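Local coordinates for shikimate 5-dehydrogenase AroE (5-dehydroshikimate reductase) (Mycobacterium tuberculosis, PDB 4P4L), which probably catalyses the NADP-dependent interconversion of 3-dehydroshikimate and shikimate, the fourth of seven steps on the way to chorismate, at residues F70-F75 with G87-L92; L188-P193 with L210-Y215. All coordinates share one frame; numbering follows the deposited sequence.

Contact 1. Residues F70-F75 with G87-L92; sequences FAALRF and GSANTL. With SKM ((3R,4S,5R)-3,4,5-trihydroxycyclohex-1-ene-1-carboxylic acid), chain D.
A72 packs on A89 and L92, and L73 on A89 and the G87-S88 peptide, where, in the substrate-binding domain of this shikimate dehydrogenase, helix 69-75 meets the segment leading into strand 91-95. Apolar contact dominates. The CB atoms of A72 and A89 lie 4.2 Å apart, and A72 CB also meets L92 CD1 at 4.0 Å, while the second branch of L92 approaches the backbone oxygen of A72. L73, its CG anti to the backbone N (chi1 -173°), lays CB alongside A89 CB and carries CD1 to 3.4 Å from S88 N. G87, with positive phi, has just left the preceding helix. A CH-pi contact adds to this: S88 CB stands 4.2 Å from the centroid of the F70 ring, off-centre, 29° from the ring normal.

No hydrogen bond joins the two segments directly; the ligand is met by N90. The CB of N90 is directed away from the helix, and the amide oxygen is held by T104 N and by T91 OG1, the latter from above the carbonyl plane. These bonds probably hold the amide in place for bound shikimate: N90 ND2 gives SKM O12 a bond of 2.9 Å at 157° and SKM O11 a weak one of 3.3 Å.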
ATOM      1  N   PHE A  70      -4.580   2.190  11.688  1.00 30.43           N
ATOM      2  CA  PHE A  70      -5.909   2.113  12.296  1.00 32.19           C
ATOM      3  C   PHE A  70      -6.114   3.269  13.272  1.00 31.71           C
ATOM      4  O   PHE A  70      -7.188   3.883  13.306  1.00 29.88           O
ATOM      5  CB  PHE A  70      -6.122   0.744  12.961  1.00 34.52           C
ATOM      6  CG  PHE A  70      -5.886  -0.400  12.023  1.00 37.07           C
ATOM      7  CD1 PHE A  70      -6.887  -0.812  11.142  1.00 39.32           C
ATOM      8  CD2 PHE A  70      -4.651  -1.029  11.977  1.00 38.34           C
ATOM      9  CE1 PHE A  70      -6.670  -1.855  10.258  1.00 39.56           C
ATOM     10  CE2 PHE A  70      -4.421  -2.080  11.081  1.00 40.45           C
ATOM     11  CZ  PHE A  70      -5.432  -2.486  10.223  1.00 40.08           C
ATOM     12  N   ALA A  71      -5.071   3.586  14.038  1.00 31.25           N
ATOM     13  CA  ALA A  71      -5.094   4.767  14.898  1.00 31.77           C
ATOM     14  C   ALA A  71      -5.263   6.067  14.111  1.00 27.75           C
ATOM     15  O   ALA A  71      -5.955   6.988  14.567  1.00 26.06           O
ATOM     16  CB  ALA A  71      -3.834   4.821  15.771  1.00 32.43           C
ATOM     17  N   ALA A  72      -4.629   6.163  12.943  1.00 28.46           N
ATOM     18  CA  ALA A  72      -4.744   7.362  12.111  1.00 28.74           C
ATOM     19  C   ALA A  72      -6.184   7.603  11.675  1.00 30.05           C
ATOM     20  O   ALA A  72      -6.672   8.747  11.682  1.00 30.31           O
ATOM     21  CB  ALA A  72      -3.850   7.228  10.867  1.00 26.28           C
ATOM     22  N   LEU A  73      -6.850   6.533  11.242  1.00 29.79           N
ATOM     23  CA  LEU A  73      -8.250   6.650  10.825  1.00 30.67           C
ATOM     24  C   LEU A  73      -9.121   7.164  11.986  1.00 31.65           C
ATOM     25  O   LEU A  73      -9.945   8.068  11.796  1.00 32.62           O
ATOM     26  CB  LEU A  73      -8.785   5.312  10.280  1.00 31.99           C
ATOM     27  CG  LEU A  73     -10.194   5.377   9.649  1.00 35.73           C
ATOM     28  CD1 LEU A  73     -10.357   4.368   8.542  1.00 36.73           C
ATOM     29  CD2 LEU A  73     -11.276   5.145  10.674  1.00 38.49           C
ATOM     30  N   ARG A  74      -8.922   6.610  13.181  1.00 32.31           N
ATOM     31  CA  ARG A  74      -9.727   7.011  14.340  1.00 36.10           C
ATOM     32  C   ARG A  74      -9.389   8.411  14.822  1.00 36.01           C
ATOM     33  O   ARG A  74     -10.279   9.154  15.241  1.00 38.39           O
ATOM     34  CB  ARG A  74      -9.539   6.036  15.508  1.00 41.02           C
ATOM     35  CG  ARG A  74      -9.919   4.606  15.182  1.00 42.35           C
ATOM     36  CD  ARG A  74      -9.901   3.735  16.435  1.00 41.75           C
ATOM     37  NE  ARG A  74      -8.595   3.689  17.080  1.00 40.13           N
ATOM     38  CZ  ARG A  74      -7.696   2.719  16.902  1.00 40.71           C
ATOM     39  NH1 ARG A  74      -7.949   1.706  16.078  1.00 40.28           N
ATOM     40  NH2 ARG A  74      -6.534   2.759  17.547  1.00 37.24           N
ATOM     41  N   PHE A  75      -8.104   8.766  14.775  1.00 35.74           N
ATOM     42  CA  PHE A  75      -7.684  10.106  15.183  1.00 37.91           C
ATOM     43  C   PHE A  75      -8.339  11.201  14.346  1.00 34.71           C
ATOM     44  O   PHE A  75      -8.737  12.230  14.881  1.00 35.76           O
ATOM     45  CB  PHE A  75      -6.165  10.259  15.111  1.00 39.76           C
ATOM     46  CG  PHE A  75      -5.676  11.627  15.528  1.00 42.90           C
ATOM     47  CD1 PHE A  75      -5.524  11.946  16.867  1.00 46.97           C
ATOM     48  CD2 PHE A  75      -5.384  12.595  14.577  1.00 42.73           C
ATOM     49  CE1 PHE A  75      -5.077  13.200  17.256  1.00 48.95           C
ATOM     50  CE2 PHE A  75      -4.940  13.850  14.963  1.00 44.77           C
ATOM     51  CZ  PHE A  75      -4.783  14.149  16.300  1.00 47.10           C
ATOM     52  N   GLY A  87     -10.908   0.436   5.885  1.00 35.58           N
ATOM     53  CA  GLY A  87     -10.833   0.380   7.339  1.00 35.19           C
ATOM     54  C   GLY A  87      -9.555   0.900   7.989  1.00 34.75           C
ATOM     55  O   GLY A  87      -9.316   0.617   9.167  1.00 35.48           O
ATOM     56  N   SER A  88      -8.739   1.652   7.242  1.00 31.63           N
ATOM     57  CA  SER A  88      -7.499   2.222   7.793  1.00 30.26           C
ATOM     58  C   SER A  88      -7.006   3.390   6.932  1.00 28.21           C
ATOM     59  O   SER A  88      -7.551   3.658   5.841  1.00 27.49           O
ATOM     60  CB  SER A  88      -6.403   1.153   7.948  1.00 31.04           C
ATOM     61  OG  SER A  88      -5.784   0.862   6.701  1.00 31.90           O
ATOM     62  N   ALA A  89      -6.000   4.106   7.431  1.00 30.13           N
ATOM     63  CA  ALA A  89      -5.505   5.311   6.752  1.00 30.31           C
ATOM     64  C   ALA A  89      -3.993   5.435   6.806  1.00 27.81           C
ATOM     65  O   ALA A  89      -3.393   5.330   7.881  1.00 28.58           O
ATOM     66  CB  ALA A  89      -6.143   6.557   7.353  1.00 29.90           C
ATOM     67  N   ASN A  90      -3.374   5.676   5.648  1.00 25.92           N
ATOM     68  CA  ASN A  90      -1.935   5.897   5.622  1.00 25.55           C
ATOM     69  C   ASN A  90      -1.620   7.385   5.454  1.00 25.54           C
ATOM     70  O   ASN A  90      -0.456   7.769   5.296  1.00 26.09           O
ATOM     71  CB  ASN A  90      -1.311   5.096   4.488  1.00 26.27           C
ATOM     72  CG  ASN A  90      -1.626   5.697   3.132  1.00 24.76           C
ATOM     73  OD1 ASN A  90      -2.679   6.322   2.958  1.00 25.65           O
ATOM     74  ND2 ASN A  90      -0.692   5.567   2.184  1.00 21.78           N
ATOM     75  N   THR A  91      -2.657   8.220   5.512  1.00 24.25           N
ATOM     76  CA  THR A  91      -2.508   9.639   5.202  1.00 26.34           C
ATOM     77  C   THR A  91      -3.369  10.510   6.117  1.00 29.45           C
ATOM     78  O   THR A  91      -4.587  10.327   6.170  1.00 30.68           O
ATOM     79  CB  THR A  91      -2.925   9.922   3.737  1.00 25.86           C
ATOM     80  OG1 THR A  91      -2.251   9.004   2.861  1.00 26.11           O
ATOM     81  CG2 THR A  91      -2.561  11.371   3.338  1.00 27.24           C
ATOM     82  N   LEU A  92      -2.735  11.437   6.842  1.00 28.90           N
ATOM     83  CA  LEU A  92      -3.452  12.474   7.581  1.00 28.63           C
ATOM     84  C   LEU A  92      -3.144  13.851   6.971  1.00 31.13           C
ATOM     85  O   LEU A  92      -1.977  14.186   6.740  1.00 32.44           O
ATOM     86  CB  LEU A  92      -3.040  12.454   9.046  1.00 29.02           C
ATOM     87  CG  LEU A  92      -3.405  11.157   9.772  1.00 28.31           C
ATOM     88  CD1 LEU A  92      -2.737  11.104  11.149  1.00 27.86           C
ATOM     89  CD2 LEU A  92      -4.930  11.097   9.894  1.00 25.98           C
TER
HETATM   90  O12 SKM D 301       1.249   3.581   3.111  1.00 33.67           O
HETATM   91  C8  SKM D 301       2.659   3.786   2.956  1.00 30.67           C
HETATM   92  C6  SKM D 301       3.344   2.497   3.326  1.00 33.67           C
HETATM   93  O7  SKM D 301       2.787   1.977   4.516  1.00 37.35           O
HETATM   94  C5  SKM D 301       4.736   2.765   3.581  1.00 31.58           C
HETATM   95  C4  SKM D 301       5.310   3.961   3.693  1.00 32.56           C
HETATM   96  C1  SKM D 301       6.795   4.026   3.972  1.00 33.18           C
HETATM   97  O2  SKM D 301       7.338   5.147   4.168  1.00 31.86           O
HETATM   98  O3  SKM D 301       7.463   2.954   4.015  1.00 35.95           O
HETATM   99  C10 SKM D 301       4.537   5.303   3.578  1.00 26.22           C
HETATM  100  C9  SKM D 301       3.038   4.959   3.808  1.00 29.07           C
HETATM  101  O11 SKM D 301       2.355   6.111   3.424  1.00 28.95           O

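Contact 2. Residues L188-P193 with L210-Y215; sequences LVSTIP and LLDAIY
L188 and L210 lie side by side on neighbouring parallel strands of the six-stranded sheet in the half of the enzyme that probably binds NADP, as in the family, a Rossmann-like fold. Each leucine sets CG anti to its own backbone N, and both side chains point the same way, bringing L188 CD2 to 3.9 Å from L210 CD1. L222 and V226 of helix 221-229 cover L210 on this face. V189 and L211 repeat the alignment on the reverse face, with V189 CG2 4.2 Å from L211 CB; there M239 of helix 236-252 packs on L211.

Between the two faces the strands run only 11° from parallel. L211 N donates to L188 O at 177°, S190 N donates to L211 O, and A213 N continues the pattern beyond the strand by donating to S190 O.

At the strand ends, S190 and D212 share the L188-L210 face; beyond them the segments separate. The polar ends of these two residues meet through water rather than directly. The water accepts from S190 OG at 2.6 Å and donates to both D212 OD1 and I192 O, so that one molecule bridges the two segments. D212 OD1 also closes an Asx turn, met by I214 N from above the carboxylate plane, and OD2 bonds T220 OG1; together these bonds should fix the rotation of the carboxylate. I214 extends toward 188-193, CG1 anti to its carbonyl carbon (chi1 -69°), and its CD1 ends 3.2 Å from I192 O and 3.6 Å from P193 C.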
ATOM      1  N   LEU A 188      -0.966 -11.639  -9.154  1.00 37.07           N
ATOM      2  CA  LEU A 188      -0.776 -12.006  -7.759  1.00 35.89           C
ATOM      3  C   LEU A 188      -0.279 -10.792  -6.985  1.00 33.89           C
ATOM      4  O   LEU A 188       0.744 -10.189  -7.342  1.00 33.24           O
ATOM      5  CB  LEU A 188       0.219 -13.168  -7.624  1.00 35.62           C
ATOM      6  CG  LEU A 188       0.826 -13.457  -6.244  1.00 34.37           C
ATOM      7  CD1 LEU A 188      -0.248 -13.885  -5.269  1.00 35.22           C
ATOM      8  CD2 LEU A 188       1.878 -14.524  -6.354  1.00 34.39           C
ATOM      9  N   VAL A 189      -1.013 -10.414  -5.942  1.00 32.21           N
ATOM     10  CA  VAL A 189      -0.553  -9.354  -5.051  1.00 29.27           C
ATOM     11  C   VAL A 189      -0.222 -10.004  -3.724  1.00 31.47           C
ATOM     12  O   VAL A 189      -1.099 -10.561  -3.087  1.00 33.06           O
ATOM     13  CB  VAL A 189      -1.629  -8.284  -4.807  1.00 28.72           C
ATOM     14  CG1 VAL A 189      -1.078  -7.179  -3.888  1.00 25.48           C
ATOM     15  CG2 VAL A 189      -2.106  -7.692  -6.127  1.00 28.59           C
ATOM     16  N   SER A 190       1.037  -9.953  -3.302  1.00 32.07           N
ATOM     17  CA  SER A 190       1.401 -10.596  -2.041  1.00 32.81           C
ATOM     18  C   SER A 190       1.662  -9.550  -0.955  1.00 31.81           C
ATOM     19  O   SER A 190       2.492  -8.659  -1.133  1.00 31.80           O
ATOM     20  CB  SER A 190       2.623 -11.502  -2.234  1.00 31.63           C
ATOM     21  OG  SER A 190       3.168 -11.918  -0.985  1.00 32.41           O
ATOM     22  N   THR A 191       0.950  -9.659   0.166  1.00 31.40           N
ATOM     23  CA  THR A 191       1.078  -8.702   1.268  1.00 31.27           C
ATOM     24  C   THR A 191       1.667  -9.343   2.516  1.00 32.73           C
ATOM     25  O   THR A 191       1.635  -8.739   3.594  1.00 36.79           O
ATOM     26  CB  THR A 191      -0.296  -8.184   1.727  1.00 31.77           C
ATOM     27  OG1 THR A 191      -0.983  -9.265   2.367  1.00 30.88           O
ATOM     28  CG2 THR A 191      -1.107  -7.663   0.545  1.00 29.85           C
ATOM     29  N   ILE A 192       2.164 -10.570   2.389  1.00 31.62           N
ATOM     30  CA  ILE A 192       2.703 -11.311   3.541  1.00 32.84           C
ATOM     31  C   ILE A 192       4.233 -11.201   3.605  1.00 31.79           C
ATOM     32  O   ILE A 192       4.853 -10.793   2.623  1.00 33.61           O
ATOM     33  CB  ILE A 192       2.317 -12.804   3.477  1.00 34.42           C
ATOM     34  CG1 ILE A 192       2.899 -13.466   2.228  1.00 35.82           C
ATOM     35  CG2 ILE A 192       0.819 -12.967   3.511  1.00 35.89           C
ATOM     36  CD1 ILE A 192       2.460 -14.920   2.054  1.00 38.68           C
ATOM     37  N   PRO A 193       4.844 -11.561   4.752  1.00 32.96           N
ATOM     38  CA  PRO A 193       6.314 -11.505   4.818  1.00 35.74           C
ATOM     39  C   PRO A 193       7.006 -12.386   3.760  1.00 36.37           C
ATOM     40  O   PRO A 193       6.456 -13.414   3.359  1.00 35.79           O
ATOM     41  CB  PRO A 193       6.623 -12.035   6.215  1.00 35.87           C
ATOM     42  CG  PRO A 193       5.395 -11.640   7.052  1.00 37.64           C
ATOM     43  CD  PRO A 193       4.230 -11.794   6.078  1.00 35.18           C
ATOM     44  N   LEU A 210       3.266 -10.515 -10.921  1.00 31.35           N
ATOM     45  CA  LEU A 210       3.433 -10.406  -9.469  1.00 28.76           C
ATOM     46  C   LEU A 210       3.581  -8.967  -8.995  1.00 29.89           C
ATOM     47  O   LEU A 210       4.392  -8.191  -9.538  1.00 29.03           O
ATOM     48  CB  LEU A 210       4.660 -11.196  -8.989  1.00 29.40           C
ATOM     49  CG  LEU A 210       5.145 -10.865  -7.572  1.00 26.05           C
ATOM     50  CD1 LEU A 210       4.183 -11.423  -6.525  1.00 27.93           C
ATOM     51  CD2 LEU A 210       6.552 -11.414  -7.364  1.00 25.83           C
ATOM     52  N   LEU A 211       2.803  -8.620  -7.976  1.00 29.59           N
ATOM     53  CA  LEU A 211       3.014  -7.387  -7.231  1.00 29.38           C
ATOM     54  C   LEU A 211       3.346  -7.815  -5.815  1.00 28.53           C
ATOM     55  O   LEU A 211       2.492  -8.343  -5.102  1.00 31.15           O
ATOM     56  CB  LEU A 211       1.752  -6.509  -7.223  1.00 30.77           C
ATOM     57  CG  LEU A 211       1.838  -5.258  -6.346  1.00 32.58           C
ATOM     58  CD1 LEU A 211       3.127  -4.504  -6.642  1.00 32.33           C
ATOM     59  CD2 LEU A 211       0.648  -4.337  -6.579  1.00 35.70           C
ATOM     60  N   ASP A 212       4.596  -7.619  -5.422  1.00 27.71           N
ATOM     61  CA  ASP A 212       5.025  -8.011  -4.092  1.00 28.67           C
ATOM     62  C   ASP A 212       5.138  -6.738  -3.274  1.00 29.12           C
ATOM     63  O   ASP A 212       5.878  -5.834  -3.658  1.00 28.50           O
ATOM     64  CB  ASP A 212       6.388  -8.696  -4.179  1.00 29.83           C
ATOM     65  CG  ASP A 212       6.706  -9.526  -2.954  1.00 32.73           C
ATOM     66  OD1 ASP A 212       6.285  -9.144  -1.836  1.00 31.55           O
ATOM     67  OD2 ASP A 212       7.385 -10.574  -3.109  1.00 33.04           O
ATOM     68  N   ALA A 213       4.418  -6.653  -2.151  1.00 29.74           N
ATOM     69  CA  ALA A 213       4.444  -5.440  -1.328  1.00 30.02           C
ATOM     70  C   ALA A 213       5.812  -5.238  -0.678  1.00 32.94           C
ATOM     71  O   ALA A 213       6.168  -4.125  -0.262  1.00 32.00           O
ATOM     72  CB  ALA A 213       3.331  -5.469  -0.251  1.00 31.79           C
ATOM     73  N   ILE A 214       6.598  -6.303  -0.586  1.00 32.97           N
ATOM     74  CA  ILE A 214       7.926  -6.164   0.019  1.00 38.15           C
ATOM     75  C   ILE A 214       8.916  -5.473  -0.919  1.00 38.62           C
ATOM     76  O   ILE A 214       8.884  -5.708  -2.142  1.00 36.95           O
ATOM     77  CB  ILE A 214       8.447  -7.526   0.454  1.00 40.98           C
ATOM     78  CG1 ILE A 214       7.592  -7.986   1.614  1.00 44.10           C
ATOM     79  CG2 ILE A 214       9.914  -7.464   0.905  1.00 45.37           C
ATOM     80  CD1 ILE A 214       7.672  -9.412   1.819  1.00 46.57           C
ATOM     81  N   TYR A 215       9.779  -4.624  -0.355  1.00 38.66           N
ATOM     82  CA  TYR A 215      10.824  -3.985  -1.154  1.00 41.13           C
ATOM     83  C   TYR A 215      12.248  -4.043  -0.578  1.00 45.23           C
ATOM     84  O   TYR A 215      13.220  -3.724  -1.281  1.00 47.27           O
ATOM     85  CB  TYR A 215      10.420  -2.561  -1.585  1.00 41.35           C
ATOM     86  CG  TYR A 215      10.340  -1.485  -0.512  1.00 47.52           C
ATOM     87  CD1 TYR A 215      11.479  -0.862  -0.035  1.00 50.43           C
ATOM     88  CD2 TYR A 215       9.110  -1.040  -0.038  1.00 49.35           C
ATOM     89  CE1 TYR A 215      11.403   0.143   0.916  1.00 55.27           C
ATOM     90  CE2 TYR A 215       9.022  -0.034   0.909  1.00 51.67           C
ATOM     91  CZ  TYR A 215      10.168   0.556   1.384  1.00 55.23           C
ATOM     92  OH  TYR A 215      10.080   1.557   2.331  1.00 58.49           O
TER
HETATM   93  O   HOH W   1       5.377 -11.088  -0.009  1.00 30.88           O

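Overall arrangement
Contact 1 closes before contact 2 opens. From the N terminus, the chain leaves helix 69-75, passes through strand 78-79 and helix 81-86, and returns at 87-92, binding that helix to the mixed sheet of the substrate domain. After the chain has entered the parallel sheet, contact 2 closes a parallel crossover, with helices 194-197 and 201-204 between strands 187-190 and 209-212. The loops neither nest nor cross. The centres of contact 1 and contact 2 are about 22 Å apart, on opposite sides of the chain's centre. Shikimate is near both: it is bonded from segment 87-92, and Y215 OH, at the end of 210-215, makes a weak bond with it.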